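Local coordinates for protein AxyAgu115A (Amphibacillus xylanus NBRC 15112, PDB 6NPS) that acts as a family GH115 alpha-glucuronidase, probably hydrolysing glucuronic acid side groups from xylans such as arabinoglucuronoxylan, at residues T436-D440 against F471-T476; Y408-D412 against P460-F464. The protein carries 3 engineered substitutions. All blocks are in the same frame, centred on the assembly; numbering follows the deposited sequence.

Contact 1 (T436-D440 against F471-T476); sequences TMAYD and FDKWGT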
loop_
_atom_site.group_PDB
_atom_site.type_symbol
_atom_site.label_atom_id
_atom_site.label_comp_id
_atom_site.label_asym_id
_atom_site.label_seq_id
_atom_site.Cartn_x
_atom_site.Cartn_y
_atom_site.Cartn_z
ATOM N N THR A 436 4.859 -42.031 5.632
ATOM C CA THR A 436 5.681 -43.062 6.257
ATOM C C THR A 436 5.786 -42.865 7.757
ATOM O O THR A 436 5.898 -43.848 8.495
ATOM C CB THR A 436 7.096 -43.138 5.660
ATOM O OG1 THR A 436 7.770 -41.869 5.810
ATOM C CG2 THR A 436 7.009 -43.519 4.186
ATOM N N MET A 437 5.777 -41.617 8.231
ATOM C CA MET A 437 5.764 -41.413 9.673
ATOM C C MET A 437 4.494 -41.989 10.309
ATOM O O MET A 437 4.542 -42.577 11.402
ATOM C CB MET A 437 5.880 -39.933 9.976
ATOM C CG MET A 437 6.133 -39.671 11.421
ATOM S SD MET A 437 6.435 -37.927 11.655
ATOM C CE MET A 437 6.756 -37.859 13.403
ATOM N N ALA A 438 3.348 -41.818 9.652
ATOM C CA ALA A 438 2.101 -42.383 10.181
ATOM C C ALA A 438 2.188 -43.902 10.271
ATOM O O ALA A 438 1.796 -44.505 11.284
ATOM C CB ALA A 438 0.943 -41.967 9.291
ATOM N N TYR A 439 2.774 -44.542 9.251
ATOM C CA TYR A 439 2.982 -45.989 9.314
ATOM C C TYR A 439 3.940 -46.368 10.435
ATOM O O TYR A 439 3.715 -47.346 11.154
ATOM C CB TYR A 439 3.511 -46.479 7.967
ATOM C CG TYR A 439 3.498 -47.970 7.789
ATOM C CD1 TYR A 439 4.523 -48.758 8.299
ATOM C CD2 TYR A 439 2.465 -48.596 7.098
ATOM C CE1 TYR A 439 4.524 -50.157 8.117
ATOM C CE2 TYR A 439 2.458 -49.962 6.917
ATOM C CZ TYR A 439 3.489 -50.736 7.430
ATOM O OH TYR A 439 3.483 -52.093 7.240
ATOM N N ASP A 440 5.035 -45.618 10.575
ATOM C CA ASP A 440 6.002 -45.865 11.641
ATOM C C ASP A 440 5.368 -45.763 13.024
ATOM O O ASP A 440 5.809 -46.431 13.964
ATOM C CB ASP A 440 7.163 -44.868 11.541
ATOM C CG ASP A 440 8.016 -45.033 10.236
ATOM O OD1 ASP A 440 7.950 -46.109 9.571
ATOM O OD2 ASP A 440 8.768 -44.058 9.886
ATOM N N PHE A 471 4.303 -51.139 1.137
ATOM C CA PHE A 471 5.093 -50.207 1.932
ATOM C C PHE A 471 6.564 -50.618 1.959
ATOM O O PHE A 471 7.449 -49.770 2.108
ATOM C CB PHE A 471 4.500 -50.129 3.343
ATOM C CG PHE A 471 5.007 -48.993 4.134
ATOM C CD1 PHE A 471 4.444 -47.729 3.979
ATOM C CD2 PHE A 471 6.074 -49.170 5.013
ATOM C CE1 PHE A 471 4.922 -46.650 4.708
ATOM C CE2 PHE A 471 6.575 -48.099 5.754
ATOM C CZ PHE A 471 6.015 -46.852 5.603
ATOM N N ASP A 472 6.853 -51.905 1.805
ATOM C CA ASP A 472 8.251 -52.319 1.818
ATOM C C ASP A 472 8.997 -51.805 0.594
ATOM O O ASP A 472 10.187 -51.472 0.695
ATOM C CB ASP A 472 8.347 -53.830 1.931
ATOM C CG ASP A 472 7.760 -54.337 3.250
ATOM O OD1 ASP A 472 7.820 -53.590 4.258
ATOM O OD2 ASP A 472 7.222 -55.466 3.278
ATOM N N LYS A 473 8.315 -51.679 -0.553
ATOM C CA LYS A 473 8.975 -51.120 -1.731
ATOM C C LYS A 473 9.129 -49.600 -1.644
ATOM O O LYS A 473 10.168 -49.055 -2.067
ATOM C CB LYS A 473 8.202 -51.491 -2.997
ATOM C CG LYS A 473 9.007 -51.210 -4.264
ATOM C CD LYS A 473 8.154 -51.229 -5.530
ATOM C CE LYS A 473 7.292 -52.482 -5.603
ATOM N NZ LYS A 473 6.292 -52.417 -6.720
ATOM N N TRP A 474 8.084 -48.872 -1.200
ATOM C CA TRP A 474 8.106 -47.423 -1.355
ATOM C C TRP A 474 8.174 -46.669 -0.037
ATOM O O TRP A 474 8.311 -45.442 -0.060
ATOM C CB TRP A 474 6.895 -46.933 -2.157
ATOM C CG TRP A 474 6.886 -47.452 -3.576
ATOM C CD1 TRP A 474 6.021 -48.345 -4.114
ATOM C CD2 TRP A 474 7.795 -47.093 -4.613
ATOM N NE1 TRP A 474 6.331 -48.566 -5.432
ATOM C CE2 TRP A 474 7.429 -47.824 -5.759
ATOM C CE3 TRP A 474 8.905 -46.246 -4.678
ATOM C CZ2 TRP A 474 8.130 -47.734 -6.973
ATOM C CZ3 TRP A 474 9.607 -46.140 -5.893
ATOM C CH2 TRP A 474 9.213 -46.885 -7.018
ATOM N N GLY A 475 8.119 -47.361 1.100
ATOM C CA GLY A 475 8.034 -46.658 2.360
ATOM C C GLY A 475 9.315 -46.297 3.087
ATOM O O GLY A 475 10.322 -45.865 2.490
ATOM N N THR A 476 9.268 -46.459 4.415
ATOM C CA THR A 476 10.358 -45.964 5.255
ATOM C C THR A 476 11.716 -46.500 4.816
ATOM O O THR A 476 12.702 -45.763 4.853
ATOM C CB THR A 476 10.117 -46.304 6.733
ATOM O OG1 THR A 476 8.752 -46.075 7.061
ATOM C CG2 THR A 476 11.038 -45.467 7.653
#
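Two aromatic rings lie flat against each other where the last turn of helix 428-440 meets the short helix 471-474 and the residues that follow it. Tyr439 and Phe471 are both t at chi1, which carries the rings across the gap, and chi2 of -82° and 83° turns them nearly parallel, so that they stack face to face: centroids 3.7 Å apart, planes at 12°, and Tyr439 CD1 only 3.3 Å from Phe471 CE2. Thr436, one turn before Asp440, takes the p rotamer. Its OG1 is thereby spent on the carbonyl of Trp432 within its own helix, while the methyl CG2 sits 3.8 Å from Phe471 CZ and 3.8 Å from Gly475 CA. A beta-branched threonine suits this place because it satisfies its hydroxyl locally and still offers an apolar surface. In the TIM barrel, helix 428-440 is the one that follows the seventh strand, and the 471-476 segment comes just after the eighth helix; Trp447, on the eighth strand, touches both stacked rings. Gly475 leaves helical geometry with phi/psi of -91°/-140°, and a CB in this conformation would come within 2.6 Å of Phe471 O, so the turn favours a residue without a side chain. The next residue, Thr476 (m), donates from OG1 to Asp440 OD1 at 2.6 Å, a short hydrogen bond beside the apolar cluster. Asp440, also m, has its other oxygen, OD2, hydrogen-bonded to OG1 of Thr835, in the C-terminal family region.

Contact 2 (Y408-D412 against P460-F464); sequences YYHFD and PLSFF
Residues 408-410 form the end of a beta strand (phi/psi near -109°/114°, -116°/154° and -120°/128°). Phe411 then leaves the strand at -101°/-2°, and Asp412 is extended again. Residues 460-464 are regular helix, with Phe464 N bonded to Pro460 O at 2.9 Å. The two run in opposite senses: Tyr409 CA lies 9.7 Å from Phe464 CA, and Phe411 CA lies 8.2 Å from Pro460 CA. Phe411 (m, chi2 -16°) fills the gap. Its CE2 reaches Pro460 CB at 3.7 Å and Leu461 N at 3.6 Å, and Pro460 CB stands 4.1 Å from the ring centroid, 28° off the normal, as a CH-pi contact. Pro460, with C-gamma endo pucker, fits the first turn of a helix, where its missing amide proton costs no helical bond. Phe464 (t, chi2 -95°) sets its CB 4.0 Å from Phe411 CZ and its CE2 4.0 Å from Tyr409 CB; Tyr409 is t. The Phe411 and Phe464 rings are oblique, centroids 5.9 Å apart and planes at 83°. This is the layer between strands and outer helices of a TIM barrel, where the C-terminal end of the seventh strand, and the loop that leaves it, meet the eighth helix; Ile431 and Met435 of helix 428-440 close in from the side. With no hydrogen bond crossing it, the contact depends on close apolar fit and on burial of aromatic surface.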
loop_
_atom_site.group_PDB
_atom_site.type_symbol
_atom_site.label_atom_id
_atom_site.label_comp_id
_atom_site.label_asym_id
_atom_site.label_seq_id
_atom_site.Cartn_x
_atom_site.Cartn_y
_atom_site.Cartn_z
ATOM N N TYR A 408 -6.604 -39.998 7.609
ATOM C CA TYR A 408 -7.321 -39.229 6.603
ATOM C C TYR A 408 -6.446 -38.035 6.230
ATOM O O TYR A 408 -6.171 -37.176 7.073
ATOM C CB TYR A 408 -8.679 -38.806 7.166
ATOM C CG TYR A 408 -9.462 -37.886 6.273
ATOM C CD1 TYR A 408 -9.385 -37.990 4.891
ATOM C CD2 TYR A 408 -10.299 -36.912 6.828
ATOM C CE1 TYR A 408 -10.110 -37.114 4.061
ATOM C CE2 TYR A 408 -11.045 -36.056 6.018
ATOM C CZ TYR A 408 -10.930 -36.152 4.644
ATOM O OH TYR A 408 -11.646 -35.283 3.847
ATOM N N TYR A 409 -5.974 -38.016 4.982
ATOM C CA TYR A 409 -4.969 -37.097 4.458
ATOM C C TYR A 409 -5.631 -36.248 3.374
ATOM O O TYR A 409 -6.674 -36.627 2.838
ATOM C CB TYR A 409 -3.760 -37.896 3.910
ATOM C CG TYR A 409 -2.507 -37.059 3.740
ATOM C CD1 TYR A 409 -1.681 -36.763 4.837
ATOM C CD2 TYR A 409 -2.151 -36.575 2.500
ATOM C CE1 TYR A 409 -0.526 -35.975 4.693
ATOM C CE2 TYR A 409 -0.978 -35.758 2.337
ATOM C CZ TYR A 409 -0.181 -35.488 3.444
ATOM O OH TYR A 409 0.962 -34.713 3.319
ATOM N N HIS A 410 -5.107 -35.036 3.126
ATOM C CA HIS A 410 -5.702 -34.117 2.148
ATOM C C HIS A 410 -4.716 -33.765 1.034
ATOM O O HIS A 410 -3.602 -33.307 1.306
ATOM C CB HIS A 410 -6.158 -32.804 2.805
ATOM C CG HIS A 410 -7.425 -32.922 3.595
ATOM N ND1 HIS A 410 -7.454 -33.482 4.853
ATOM C CD2 HIS A 410 -8.709 -32.582 3.300
ATOM C CE1 HIS A 410 -8.688 -33.452 5.311
ATOM N NE2 HIS A 410 -9.471 -32.906 4.394
ATOM N N PHE A 411 -5.151 -33.945 -0.218
ATOM C CA PHE A 411 -4.583 -33.310 -1.403
ATOM C C PHE A 411 -5.419 -32.132 -1.857
ATOM O O PHE A 411 -5.062 -31.499 -2.852
ATOM C CB PHE A 411 -4.514 -34.287 -2.602
ATOM C CG PHE A 411 -3.616 -35.484 -2.403
ATOM C CD1 PHE A 411 -2.666 -35.522 -1.396
ATOM C CD2 PHE A 411 -3.724 -36.574 -3.260
ATOM C CE1 PHE A 411 -1.816 -36.605 -1.250
ATOM C CE2 PHE A 411 -2.888 -37.685 -3.097
ATOM C CZ PHE A 411 -1.947 -37.706 -2.085
ATOM N N ASP A 412 -6.547 -31.861 -1.186
ATOM C CA ASP A 412 -7.568 -30.910 -1.618
ATOM C C ASP A 412 -8.361 -30.540 -0.380
ATOM O O ASP A 412 -8.656 -31.412 0.436
ATOM C CB ASP A 412 -8.450 -31.560 -2.690
ATOM C CG ASP A 412 -9.365 -30.583 -3.430
ATOM O OD1 ASP A 412 -10.347 -30.089 -2.826
ATOM O OD2 ASP A 412 -9.127 -30.350 -4.646
ATOM N N PRO A 460 0.070 -37.893 -7.428
ATOM C CA PRO A 460 0.132 -38.143 -5.977
ATOM C C PRO A 460 -0.875 -39.195 -5.495
ATOM O O PRO A 460 -0.584 -39.888 -4.509
ATOM C CB PRO A 460 -0.127 -36.761 -5.365
ATOM C CG PRO A 460 -0.861 -36.009 -6.389
ATOM C CD PRO A 460 -0.362 -36.530 -7.739
ATOM N N LEU A 461 -2.008 -39.366 -6.177
ATOM C CA LEU A 461 -2.923 -40.457 -5.826
ATOM C C LEU A 461 -2.303 -41.815 -6.145
ATOM O O LEU A 461 -2.421 -42.764 -5.365
ATOM C CB LEU A 461 -4.271 -40.276 -6.556
ATOM C CG LEU A 461 -5.288 -41.436 -6.333
ATOM C CD1 LEU A 461 -5.608 -41.546 -4.841
ATOM C CD2 LEU A 461 -6.564 -41.243 -7.180
ATOM N N SER A 462 -1.661 -41.941 -7.309
ATOM C CA SER A 462 -0.980 -43.187 -7.644
ATOM C C SER A 462 0.070 -43.511 -6.576
ATOM O O SER A 462 0.180 -44.654 -6.115
ATOM C CB SER A 462 -0.339 -43.071 -9.043
ATOM O OG SER A 462 -1.282 -42.952 -10.109
ATOM N N PHE A 463 0.840 -42.492 -6.165
ATOM C CA PHE A 463 1.887 -42.685 -5.173
ATOM C C PHE A 463 1.305 -43.113 -3.827
ATOM O O PHE A 463 1.814 -44.033 -3.176
ATOM C CB PHE A 463 2.706 -41.384 -5.022
ATOM C CG PHE A 463 3.782 -41.516 -3.970
ATOM C CD1 PHE A 463 4.828 -42.384 -4.177
ATOM C CD2 PHE A 463 3.685 -40.844 -2.752
ATOM C CE1 PHE A 463 5.796 -42.595 -3.200
ATOM C CE2 PHE A 463 4.671 -41.027 -1.764
ATOM C CZ PHE A 463 5.721 -41.910 -2.001
ATOM N N PHE A 464 0.270 -42.399 -3.370
ATOM C CA PHE A 464 -0.362 -42.657 -2.082
ATOM C C PHE A 464 -0.867 -44.097 -2.009
ATOM O O PHE A 464 -0.587 -44.823 -1.039
ATOM C CB PHE A 464 -1.514 -41.662 -1.900
ATOM C CG PHE A 464 -2.217 -41.736 -0.546
ATOM C CD1 PHE A 464 -3.367 -42.488 -0.404
ATOM C CD2 PHE A 464 -1.770 -40.976 0.524
ATOM C CE1 PHE A 464 -4.054 -42.560 0.832
ATOM C CE2 PHE A 464 -2.413 -41.028 1.765
ATOM C CZ PHE A 464 -3.588 -41.816 1.913
#

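Overall arrangement
Contacts 1 and 2 have centres 14 Å apart and do not touch, their nearest atoms being about 5 Å from each other, yet they belong to one region of the TIM barrel. Their segments alternate along the chain: strand 405-410 leads on to helix 428-440, and helix 458-469 to helix 471-474. Trp447 on strand 446-450 bridges them, meeting Tyr439 and Phe471 of contact 1 and Phe464 of contact 2. Contact 2 is wholly buried between a strand end with its following loop and a helix; its side-chain contacts are apolar, without hydrogen bonds. Contact 1, farther from the chain's centre and only partly buried, joins helix ends and adds a hydrogen bond to its aromatic stack.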